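Local atomic coordinates of dihydrolipoyl dehydrogenase (Elizabethkingia anophelis NUHP1, PDB entry 6UZI), a protein that probably catalyses the NAD-dependent reoxidation of protein-bound dihydrolipoyl groups, using one FAD per subunit and a redox-active disulfide. Residues Glu69-Thr74 with Ile80-Pro85; Ser226-Lys231 with His420-Arg425; Leu233-Met238 with Asp400-Ile405; Gly385-Arg390 with Thr457-Glu462. All coordinates share one frame; numbering follows the deposited sequence.

Contact 1 of 4, residues Glu69-Thr74 with Ile80-Pro85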
# COMPACT_ATOMS: atom_id res chain seq x y z
N GLU A 69 10.03 -9.92 -14.24
CA GLU A 69 11.23 -9.89 -13.42
C GLU A 69 11.20 -10.96 -12.34
O GLU A 69 12.20 -11.65 -12.10
CB GLU A 69 11.40 -8.51 -12.78
CG GLU A 69 12.36 -8.51 -11.61
CD GLU A 69 13.81 -8.49 -12.04
OE1 GLU A 69 14.10 -8.01 -13.16
OE2 GLU A 69 14.66 -8.97 -11.25
N ASN A 70 10.06 -11.13 -11.67
CA ASN A 70 9.97 -12.15 -10.64
C ASN A 70 10.15 -13.54 -11.23
O ASN A 70 10.95 -14.34 -10.73
CB ASN A 70 8.62 -12.04 -9.92
CG ASN A 70 8.48 -10.75 -9.16
OD1 ASN A 70 9.43 -10.29 -8.52
ND2 ASN A 70 7.30 -10.14 -9.24
N ALA A 71 9.44 -13.82 -12.33
CA ALA A 71 9.51 -15.14 -12.94
C ALA A 71 10.93 -15.50 -13.34
O ALA A 71 11.35 -16.66 -13.21
CB ALA A 71 8.58 -15.19 -14.16
N LYS A 72 11.71 -14.52 -13.79
CA LYS A 72 13.05 -14.80 -14.28
C LYS A 72 14.06 -14.97 -13.14
O LYS A 72 15.06 -15.67 -13.32
CB LYS A 72 13.51 -13.68 -15.22
CG LYS A 72 14.77 -14.01 -16.02
CD LYS A 72 15.13 -12.95 -17.05
CE LYS A 72 15.50 -11.62 -16.40
NZ LYS A 72 16.20 -10.68 -17.33
N HIS A 73 13.83 -14.35 -11.98
CA HIS A 73 14.85 -14.27 -10.95
C HIS A 73 14.45 -14.82 -9.59
O HIS A 73 15.35 -15.15 -8.81
CB HIS A 73 15.30 -12.82 -10.76
CG HIS A 73 16.07 -12.27 -11.92
ND1 HIS A 73 15.98 -10.96 -12.32
CD2 HIS A 73 16.93 -12.87 -12.78
CE1 HIS A 73 16.76 -10.77 -13.37
NE2 HIS A 73 17.34 -11.92 -13.67
N THR A 74 13.16 -14.95 -9.28
CA THR A 74 12.75 -15.34 -7.94
C THR A 74 11.87 -16.58 -7.89
O THR A 74 11.67 -17.12 -6.79
CB THR A 74 12.00 -14.20 -7.24
OG1 THR A 74 10.78 -13.93 -7.93
CG2 THR A 74 12.84 -12.94 -7.23
N ILE A 80 8.55 -22.26 -7.45
CA ILE A 80 7.78 -22.36 -8.68
C ILE A 80 8.70 -22.82 -9.79
O ILE A 80 9.68 -22.14 -10.12
CB ILE A 80 7.11 -21.03 -9.04
CG1 ILE A 80 6.17 -20.59 -7.93
CG2 ILE A 80 6.38 -21.15 -10.38
CD1 ILE A 80 5.65 -19.19 -8.09
N LEU A 81 8.38 -23.97 -10.39
CA LEU A 81 9.21 -24.58 -11.41
C LEU A 81 8.66 -24.18 -12.77
O LEU A 81 7.56 -24.59 -13.15
CB LEU A 81 9.25 -26.09 -11.25
CG LEU A 81 9.71 -26.57 -9.86
CD1 LEU A 81 9.48 -28.07 -9.69
CD2 LEU A 81 11.17 -26.20 -9.62
N ILE A 82 9.42 -23.35 -13.50
CA ILE A 82 9.10 -22.97 -14.87
C ILE A 82 10.40 -22.97 -15.67
O ILE A 82 11.50 -23.01 -15.11
CB ILE A 82 8.44 -21.57 -14.98
CG1 ILE A 82 9.33 -20.51 -14.32
CG2 ILE A 82 7.05 -21.58 -14.38
CD1 ILE A 82 9.05 -19.11 -14.79
N ASP A 83 10.26 -22.95 -16.99
CA ASP A 83 11.40 -22.76 -17.86
C ASP A 83 11.64 -21.26 -18.03
O ASP A 83 10.90 -20.43 -17.51
CB ASP A 83 11.20 -23.47 -19.20
CG ASP A 83 9.85 -23.16 -19.83
OD1 ASP A 83 9.12 -22.29 -19.30
OD2 ASP A 83 9.50 -23.80 -20.84
N GLU A 84 12.71 -20.91 -18.75
CA GLU A 84 13.05 -19.52 -18.97
C GLU A 84 11.86 -18.77 -19.57
O GLU A 84 11.38 -19.14 -20.65
CB GLU A 84 14.26 -19.41 -19.90
CG GLU A 84 15.58 -19.16 -19.18
CD GLU A 84 15.80 -17.68 -18.88
OE1 GLU A 84 16.16 -16.93 -19.81
OE2 GLU A 84 15.60 -17.28 -17.71
N PRO A 85 11.34 -17.75 -18.89
CA PRO A 85 10.20 -17.01 -19.43
C PRO A 85 10.61 -16.16 -20.62
O PRO A 85 11.74 -15.68 -20.70
CB PRO A 85 9.75 -16.13 -18.25
CG PRO A 85 10.99 -15.95 -17.45
CD PRO A 85 11.76 -17.23 -17.58
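Apolar contacts dominate where Ala71 meets Ile82 and Pro85. Ala71 CB reaches two partners at nearly equal range, Ile82 CD1 at 4.0 Å and Pro85 CG at 4.1 Å, and so fits into the angle between the isoleucine tip and the proline ring. In Ile82, CG1 is placed between the backbone N and the carbonyl carbon (chi1 56°), and the branch then extends until CD1 touches the helix end, with Ala71 O 3.7 Å from it. Pro85 CG also bears on the helix backbone, 4.0 Å from Lys72 CA.

Of the charged pair, Lys72 takes part through its methylenes and Glu84 through a carboxylate oxygen: Lys72 CG lies 3.8 Å from Glu84 OE2, but a bend at chi3 turns the rest of the lysine away, and NZ ends 6.6 Å from Glu84 OE2, too far for a salt bridge. The side-chain hydrogen bonds lie within residues 69-74. His73 ND1 donates to Glu69 OE2 almost straight (172°), in the plane of its own ring but from above the carboxylate plane, while Lys72 CB covers part of one imidazole face. The carbonyl O of Asn70 serves three donors, His73 N, Thr74 N and Thr74 OG1, closing the last turn.

The contact folds the chain leaving helix 55-73 back against that helix, with Phe75 of the connecting loop beside Ile80 and Ile82. It forms part of the dimer interface: Leu81 pairs in an antiparallel ladder with a strand of the second subunit, and Ile82 and Pro85 pack on Pro85 and Ile82 of that chain.

Contact 2 of 4, residues Ser226-Lys231 with His420-Arg425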
# COMPACT_ATOMS: atom_id res chain seq x y z
N SER A 226 17.20 10.20 -3.66
CA SER A 226 18.07 10.21 -4.83
C SER A 226 19.16 9.16 -4.70
O SER A 226 19.41 8.37 -5.62
CB SER A 226 18.69 11.60 -5.01
OG SER A 226 17.74 12.54 -5.46
N LYS A 227 19.80 9.12 -3.53
CA LYS A 227 20.88 8.17 -3.28
C LYS A 227 20.36 6.73 -3.32
O LYS A 227 20.94 5.87 -4.00
CB LYS A 227 21.52 8.50 -1.93
CG LYS A 227 22.77 7.73 -1.57
CD LYS A 227 23.50 8.40 -0.42
CE LYS A 227 24.46 7.45 0.28
NZ LYS A 227 23.72 6.41 1.04
N GLU A 228 19.27 6.46 -2.60
CA GLU A 228 18.75 5.09 -2.51
C GLU A 228 18.19 4.60 -3.84
O GLU A 228 18.30 3.41 -4.15
CB GLU A 228 17.70 5.02 -1.41
CG GLU A 228 18.30 5.20 -0.04
CD GLU A 228 19.11 3.99 0.39
OE1 GLU A 228 18.74 2.86 0.00
OE2 GLU A 228 20.12 4.17 1.11
N LEU A 229 17.57 5.48 -4.63
CA LEU A 229 17.03 5.02 -5.91
C LEU A 229 18.14 4.63 -6.87
O LEU A 229 18.08 3.57 -7.50
CB LEU A 229 16.14 6.10 -6.54
CG LEU A 229 15.44 5.68 -7.85
CD1 LEU A 229 14.59 4.43 -7.65
CD2 LEU A 229 14.59 6.81 -8.41
N GLN A 230 19.20 5.45 -6.96
CA GLN A 230 20.31 5.08 -7.82
C GLN A 230 20.96 3.79 -7.34
O GLN A 230 21.37 2.95 -8.14
CB GLN A 230 21.33 6.21 -7.92
CG GLN A 230 22.38 5.98 -9.00
CD GLN A 230 23.49 7.02 -8.99
OE1 GLN A 230 23.36 8.08 -8.39
NE2 GLN A 230 24.58 6.72 -9.68
N LYS A 231 21.06 3.62 -6.01
CA LYS A 231 21.65 2.41 -5.45
C LYS A 231 20.87 1.15 -5.84
O LYS A 231 21.47 0.14 -6.21
CB LYS A 231 21.72 2.54 -3.92
CG LYS A 231 22.33 1.36 -3.20
CD LYS A 231 22.32 1.61 -1.70
CE LYS A 231 22.16 0.30 -0.94
NZ LYS A 231 22.15 0.47 0.55
N HIS A 420 9.79 10.88 3.54
CA HIS A 420 10.40 10.49 2.27
C HIS A 420 10.64 8.98 2.27
O HIS A 420 11.39 8.47 3.11
CB HIS A 420 11.70 11.26 2.04
CG HIS A 420 11.51 12.75 2.11
ND1 HIS A 420 11.01 13.49 1.06
CD2 HIS A 420 11.73 13.63 3.11
CE1 HIS A 420 10.95 14.76 1.40
NE2 HIS A 420 11.37 14.88 2.65
N MET A 421 10.05 8.29 1.30
CA MET A 421 9.99 6.84 1.30
C MET A 421 10.58 6.27 0.02
O MET A 421 10.39 6.82 -1.07
CB MET A 421 8.54 6.34 1.41
CG MET A 421 7.67 7.06 2.41
SD MET A 421 6.04 6.29 2.40
CE MET A 421 5.26 7.15 3.77
N ILE A 422 11.29 5.16 0.16
CA ILE A 422 11.59 4.29 -0.96
C ILE A 422 11.46 2.86 -0.45
O ILE A 422 12.08 2.50 0.56
CB ILE A 422 12.98 4.55 -1.57
CG1 ILE A 422 13.26 3.58 -2.71
CG2 ILE A 422 14.08 4.49 -0.51
CD1 ILE A 422 14.46 3.95 -3.50
N GLY A 423 10.59 2.07 -1.08
CA GLY A 423 10.32 0.74 -0.59
C GLY A 423 9.07 0.20 -1.25
O GLY A 423 8.43 0.87 -2.06
N ALA A 424 8.74 -1.04 -0.88
CA ALA A 424 7.56 -1.68 -1.44
C ALA A 424 6.31 -0.90 -1.07
O ALA A 424 6.15 -0.45 0.07
CB ALA A 424 7.44 -3.12 -0.92
N ARG A 425 5.43 -0.72 -2.06
CA ARG A 425 4.12 -0.08 -1.89
C ARG A 425 4.22 1.37 -1.40
O ARG A 425 3.26 1.90 -0.82
CB ARG A 425 3.22 -0.88 -0.94
CG ARG A 425 3.01 -2.31 -1.34
CD ARG A 425 2.06 -3.00 -0.38
NE ARG A 425 1.72 -4.34 -0.84
CZ ARG A 425 0.71 -5.06 -0.37
NH1 ARG A 425 -0.07 -4.56 0.58
NH2 ARG A 425 0.47 -6.27 -0.86
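Ile422 O probably accepts a hydrogen bond from Val404 N; this pairing helps hold Ile422 in its sheet while its side chain is directed at Glu228 and Leu229 of the helix. The contact across is made by van der Waals packing and carried by that one isoleucine. Its two branches divide the work. CG2 meets the helix at Glu228 CB, 3.8 Å away, so the glutamate contributes its first methylene and not its carboxylate. The other branch leaves with CG1 opposite the backbone N (chi1 178°), stays extended, and brings CD1 onto the helix backbone, 3.6 Å from Leu229 N. CD1 also lies 4.1 Å from Leu229 CB, the leucine and isoleucine side chains crossing at about a right angle.

Leu225 and Thr232, a turn to each side on the same helix, complete the seat for Ile422, and Leu229 continues to Ile218 and Thr361. Leu229 also comes within about 4 Å, side chain to side chain, of Leu195, a predicted NAD(+)-binding residue. Helix 223-236 connects neighbouring parallel strands 207-211 and 239-241, a beta-alpha-beta unit of the Rossmann-type nucleotide-binding fold, here laid against the antiparallel sheet of the dimerisation domain.

Contact 3 of 4, residues Leu233-Met238 with Asp400-Ile405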
# COMPACT_ATOMS: atom_id res chain seq x y z
N LEU A 233 18.54 0.86 -8.37
CA LEU A 233 18.46 0.70 -9.82
C LEU A 233 19.77 0.14 -10.39
O LEU A 233 19.74 -0.70 -11.30
CB LEU A 233 18.08 2.03 -10.46
CG LEU A 233 16.61 2.44 -10.27
CD1 LEU A 233 16.32 3.79 -10.93
CD2 LEU A 233 15.67 1.38 -10.81
N LYS A 234 20.92 0.56 -9.84
CA LYS A 234 22.18 -0.06 -10.23
C LYS A 234 22.18 -1.54 -9.90
O LYS A 234 22.62 -2.37 -10.70
CB LYS A 234 23.39 0.61 -9.55
CG LYS A 234 23.84 1.99 -10.06
CD LYS A 234 25.26 2.32 -9.51
CE LYS A 234 25.69 3.77 -9.76
NZ LYS A 234 26.15 4.03 -11.14
N LYS A 235 21.66 -1.89 -8.72
CA LYS A 235 21.59 -3.28 -8.32
C LYS A 235 20.73 -4.09 -9.28
O LYS A 235 20.98 -5.28 -9.47
CB LYS A 235 21.05 -3.37 -6.88
CG LYS A 235 21.08 -4.76 -6.26
CD LYS A 235 20.55 -4.70 -4.83
CE LYS A 235 19.11 -5.17 -4.72
NZ LYS A 235 18.87 -5.80 -3.39
N GLN A 236 19.76 -3.44 -9.92
CA GLN A 236 18.88 -4.11 -10.87
C GLN A 236 19.48 -4.19 -12.27
O GLN A 236 18.91 -4.87 -13.12
CB GLN A 236 17.55 -3.36 -10.94
CG GLN A 236 16.82 -3.36 -9.61
CD GLN A 236 15.61 -2.47 -9.61
OE1 GLN A 236 14.95 -2.28 -10.64
NE2 GLN A 236 15.33 -1.87 -8.46
N GLY A 237 20.59 -3.51 -12.52
CA GLY A 237 21.26 -3.58 -13.81
C GLY A 237 21.31 -2.28 -14.58
O GLY A 237 21.97 -2.23 -15.63
N MET A 238 20.65 -1.22 -14.12
CA MET A 238 20.68 0.04 -14.85
C MET A 238 22.05 0.69 -14.68
O MET A 238 22.65 0.65 -13.60
CB MET A 238 19.58 0.97 -14.37
CG MET A 238 19.17 2.04 -15.38
SD MET A 238 17.69 2.95 -14.89
CE MET A 238 16.39 1.74 -15.12
N ASP A 400 10.77 -8.21 -0.96
CA ASP A 400 10.84 -6.81 -1.38
C ASP A 400 11.44 -6.00 -0.24
O ASP A 400 10.75 -5.31 0.52
CB ASP A 400 9.46 -6.31 -1.80
CG ASP A 400 8.90 -7.06 -3.00
OD1 ASP A 400 9.69 -7.39 -3.92
OD2 ASP A 400 7.69 -7.35 -3.02
N THR A 401 12.77 -6.07 -0.13
CA THR A 401 13.49 -5.59 1.04
C THR A 401 14.26 -4.29 0.82
O THR A 401 14.87 -3.79 1.77
CB THR A 401 14.47 -6.67 1.51
OG1 THR A 401 15.32 -7.05 0.42
CG2 THR A 401 13.71 -7.88 2.00
N ASP A 402 14.27 -3.74 -0.39
CA ASP A 402 15.04 -2.53 -0.64
C ASP A 402 14.34 -1.30 -0.08
O ASP A 402 13.11 -1.19 -0.12
CB ASP A 402 15.30 -2.33 -2.13
CG ASP A 402 16.29 -3.33 -2.69
OD1 ASP A 402 16.80 -4.18 -1.92
OD2 ASP A 402 16.56 -3.26 -3.91
N GLY A 403 15.13 -0.39 0.46
CA GLY A 403 14.67 0.96 0.72
C GLY A 403 14.72 1.35 2.19
O GLY A 403 15.21 0.62 3.05
N VAL A 404 14.16 2.53 2.45
CA VAL A 404 14.22 3.15 3.76
C VAL A 404 13.07 4.14 3.84
O VAL A 404 12.59 4.64 2.81
CB VAL A 404 15.59 3.83 3.98
CG1 VAL A 404 15.75 5.03 3.05
CG2 VAL A 404 15.78 4.24 5.43
N ILE A 405 12.60 4.40 5.06
CA ILE A 405 11.63 5.45 5.36
C ILE A 405 12.33 6.52 6.17
O ILE A 405 13.03 6.21 7.15
CB ILE A 405 10.41 4.90 6.12
CG1 ILE A 405 9.77 3.75 5.34
CG2 ILE A 405 9.42 6.02 6.39
CD1 ILE A 405 8.98 4.22 4.15
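Lys235 and Asp402 reach toward each other from opposite directions and meet in a salt bridge, the sole close contact between the two segments. At its tight end, Lys235 NZ donates to Asp402 OD1 at 3.0 Å, meeting the syn lone pair of that oxygen. The lysine methylene lies along the same carboxylate, with CE 3.3 Å from Asp402 OD2. That second oxygen is hydrogen-bonded to Thr232 OG1, one turn back on helix 223-236, so the helix holds both oxygens and should limit rotation of the carboxylate.

The helix ends just beyond, in a Schellman motif: Gly237 has positive phi (116°), and Gly237 N and Met238 N bond back to Lys234 O and Leu233 O. The bridge thus ties the C-terminal turn of a nucleotide-binding-domain helix to the loop that leads into strand 404-410 of the dimerisation domain.

Around this polar grip the packing is loose. The nearest CA atoms, those of Lys235 and Asp402, stand 10.1 Å apart, and only 91 Å² is buried. Lys235 belongs to the exposed surface and crosses this distance with its CG opposite the backbone N (chi1 -173°), bending at chi3 and chi4. Gln236 NE2 instead bonds to Thr232 OG1.

Contact 4 of 4, residues Gly385-Arg390 with Thr457-Glu462. With ZN (zinc ion), chain F.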
# COMPACT_ATOMS: atom_id res chain seq x y z
N GLY A 385 14.60 10.91 11.46
CA GLY A 385 14.36 9.52 11.82
C GLY A 385 14.41 8.68 10.56
O GLY A 385 14.03 9.13 9.48
N SER A 386 14.90 7.45 10.70
CA SER A 386 15.16 6.63 9.52
C SER A 386 15.13 5.15 9.90
O SER A 386 15.88 4.73 10.78
CB SER A 386 16.51 7.01 8.92
OG SER A 386 16.68 6.44 7.64
N PHE A 387 14.26 4.38 9.25
CA PHE A 387 14.18 2.94 9.48
C PHE A 387 14.30 2.18 8.17
O PHE A 387 13.66 2.55 7.18
CB PHE A 387 12.87 2.57 10.18
CG PHE A 387 12.78 1.13 10.58
CD1 PHE A 387 13.36 0.69 11.76
CD2 PHE A 387 12.11 0.22 9.78
CE1 PHE A 387 13.28 -0.64 12.14
CE2 PHE A 387 12.02 -1.11 10.15
CZ PHE A 387 12.61 -1.54 11.33
N PRO A 388 15.08 1.11 8.13
CA PRO A 388 15.29 0.38 6.87
C PRO A 388 14.20 -0.64 6.56
O PRO A 388 13.68 -1.32 7.45
CB PRO A 388 16.64 -0.31 7.09
CG PRO A 388 16.67 -0.56 8.58
CD PRO A 388 15.95 0.60 9.21
N MET A 389 13.88 -0.76 5.26
CA MET A 389 12.81 -1.67 4.84
C MET A 389 13.20 -3.13 5.03
O MET A 389 12.32 -3.98 5.25
CB MET A 389 12.45 -1.43 3.38
CG MET A 389 11.82 -0.08 3.09
SD MET A 389 10.22 0.12 3.88
CE MET A 389 9.24 -1.09 3.01
N ARG A 390 14.49 -3.46 4.92
CA ARG A 390 14.93 -4.84 5.05
C ARG A 390 14.70 -5.40 6.44
O ARG A 390 14.72 -6.63 6.62
CB ARG A 390 16.41 -4.94 4.65
CG ARG A 390 17.33 -4.04 5.46
CD ARG A 390 18.75 -4.04 4.91
NE ARG A 390 19.42 -2.75 5.11
CZ ARG A 390 20.20 -2.45 6.14
NH1 ARG A 390 20.44 -3.34 7.09
NH2 ARG A 390 20.75 -1.24 6.22
N THR A 457 3.93 -0.39 6.32
CA THR A 457 3.74 0.87 7.03
C THR A 457 4.36 0.87 8.42
O THR A 457 4.57 1.94 8.99
CB THR A 457 2.25 1.22 7.13
OG1 THR A 457 1.55 0.14 7.76
CG2 THR A 457 1.66 1.46 5.74
N GLU A 458 4.68 -0.31 8.98
CA GLU A 458 5.35 -0.34 10.27
C GLU A 458 6.69 0.37 10.20
O GLU A 458 7.18 0.87 11.22
CB GLU A 458 5.55 -1.78 10.75
CG GLU A 458 4.27 -2.56 10.97
CD GLU A 458 4.49 -3.83 11.76
OE1 GLU A 458 4.80 -4.87 11.15
OE2 GLU A 458 4.34 -3.78 13.00
N ALA A 459 7.29 0.44 9.01
CA ALA A 459 8.52 1.20 8.86
C ALA A 459 8.29 2.68 9.11
O ALA A 459 9.18 3.36 9.64
CB ALA A 459 9.10 0.98 7.46
N ILE A 460 7.10 3.18 8.78
CA ILE A 460 6.79 4.57 9.11
C ILE A 460 6.73 4.74 10.62
O ILE A 460 7.34 5.67 11.18
CB ILE A 460 5.47 4.99 8.45
CG1 ILE A 460 5.52 4.72 6.95
CG2 ILE A 460 5.22 6.46 8.69
CD1 ILE A 460 4.18 4.91 6.28
N LYS A 461 6.02 3.84 11.31
CA LYS A 461 5.93 3.90 12.76
C LYS A 461 7.31 3.84 13.40
O LYS A 461 7.61 4.60 14.33
CB LYS A 461 5.04 2.77 13.28
CG LYS A 461 5.00 2.63 14.79
CD LYS A 461 4.47 1.27 15.20
CE LYS A 461 4.36 1.15 16.71
NZ LYS A 461 3.31 2.04 17.26
N GLU A 462 8.18 2.95 12.90
CA GLU A 462 9.52 2.83 13.48
C GLU A 462 10.35 4.07 13.23
O GLU A 462 11.07 4.54 14.12
CB GLU A 462 10.22 1.59 12.94
CG GLU A 462 9.65 0.25 13.40
CD GLU A 462 9.86 -0.04 14.88
OE1 GLU A 462 10.92 0.32 15.42
OE2 GLU A 462 8.99 -0.69 15.50
ZN ZN F . 5.56 -4.97 14.37
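The first methylene of a glutamate packs over one face of a phenylalanine here: Glu462 CB sits 3.6 Å from the centroid of the Phe387 ring, 20° off the ring normal, in a CH-pi contact. The two side chains run side by side in the same direction, and CG of Glu462 follows the ring to 3.9 Å from Phe387 CE1. Pro388 CD lies over the opposite face, so the ring is held between a helix and its own strand. Phe387 CG stands opposite the backbone N (chi1 -174°), which carries the ring out to the helix, where CD2 reaches Ala459 CB at 3.9 Å. The same methyl receives Met389 SD at 3.8 Å, the methionine being folded at chi2 and chi3.

Beyond the ring, the Glu462 carboxylate is bound by His474 ND1 and Ile473 N, near the C-terminus. One turn earlier, Glu458 extends away from Phe387 and binds the zinc ion through OE2 at 2.2 Å, with His453 ND1 and Glu333 OE2 of the second subunit as the other protein ligands. Apolar carbon thus fixes the helix against the sheet, while its glutamates serve polar sites, and the zinc ion joins His453, the predicted proton acceptor, to carboxylates of both subunits.

In the fold
Contacts 2, 3 and 4 form a connected group. Contacts 2 and 3 share helix 223-236, their centres 7 Å apart, and together they join the probable NAD-binding region to the dimerisation domain. Strand 404-410 lies between 416-423 and 382-388, so contact 4, 13 Å from contact 2 between centres, continues across the same sheet. Contact 4 also supplies the zinc ligand Glu458, which shares the metal with His453, the predicted proton acceptor. Contact 1 touches none of them; it comes nearest contact 3, about 5 Å between nearest atoms and 19 Å between centres, and like contact 4 touches the second subunit. The side chains of Leu229 and Glu462 lie about 13 and 14 Å from a bound FAD.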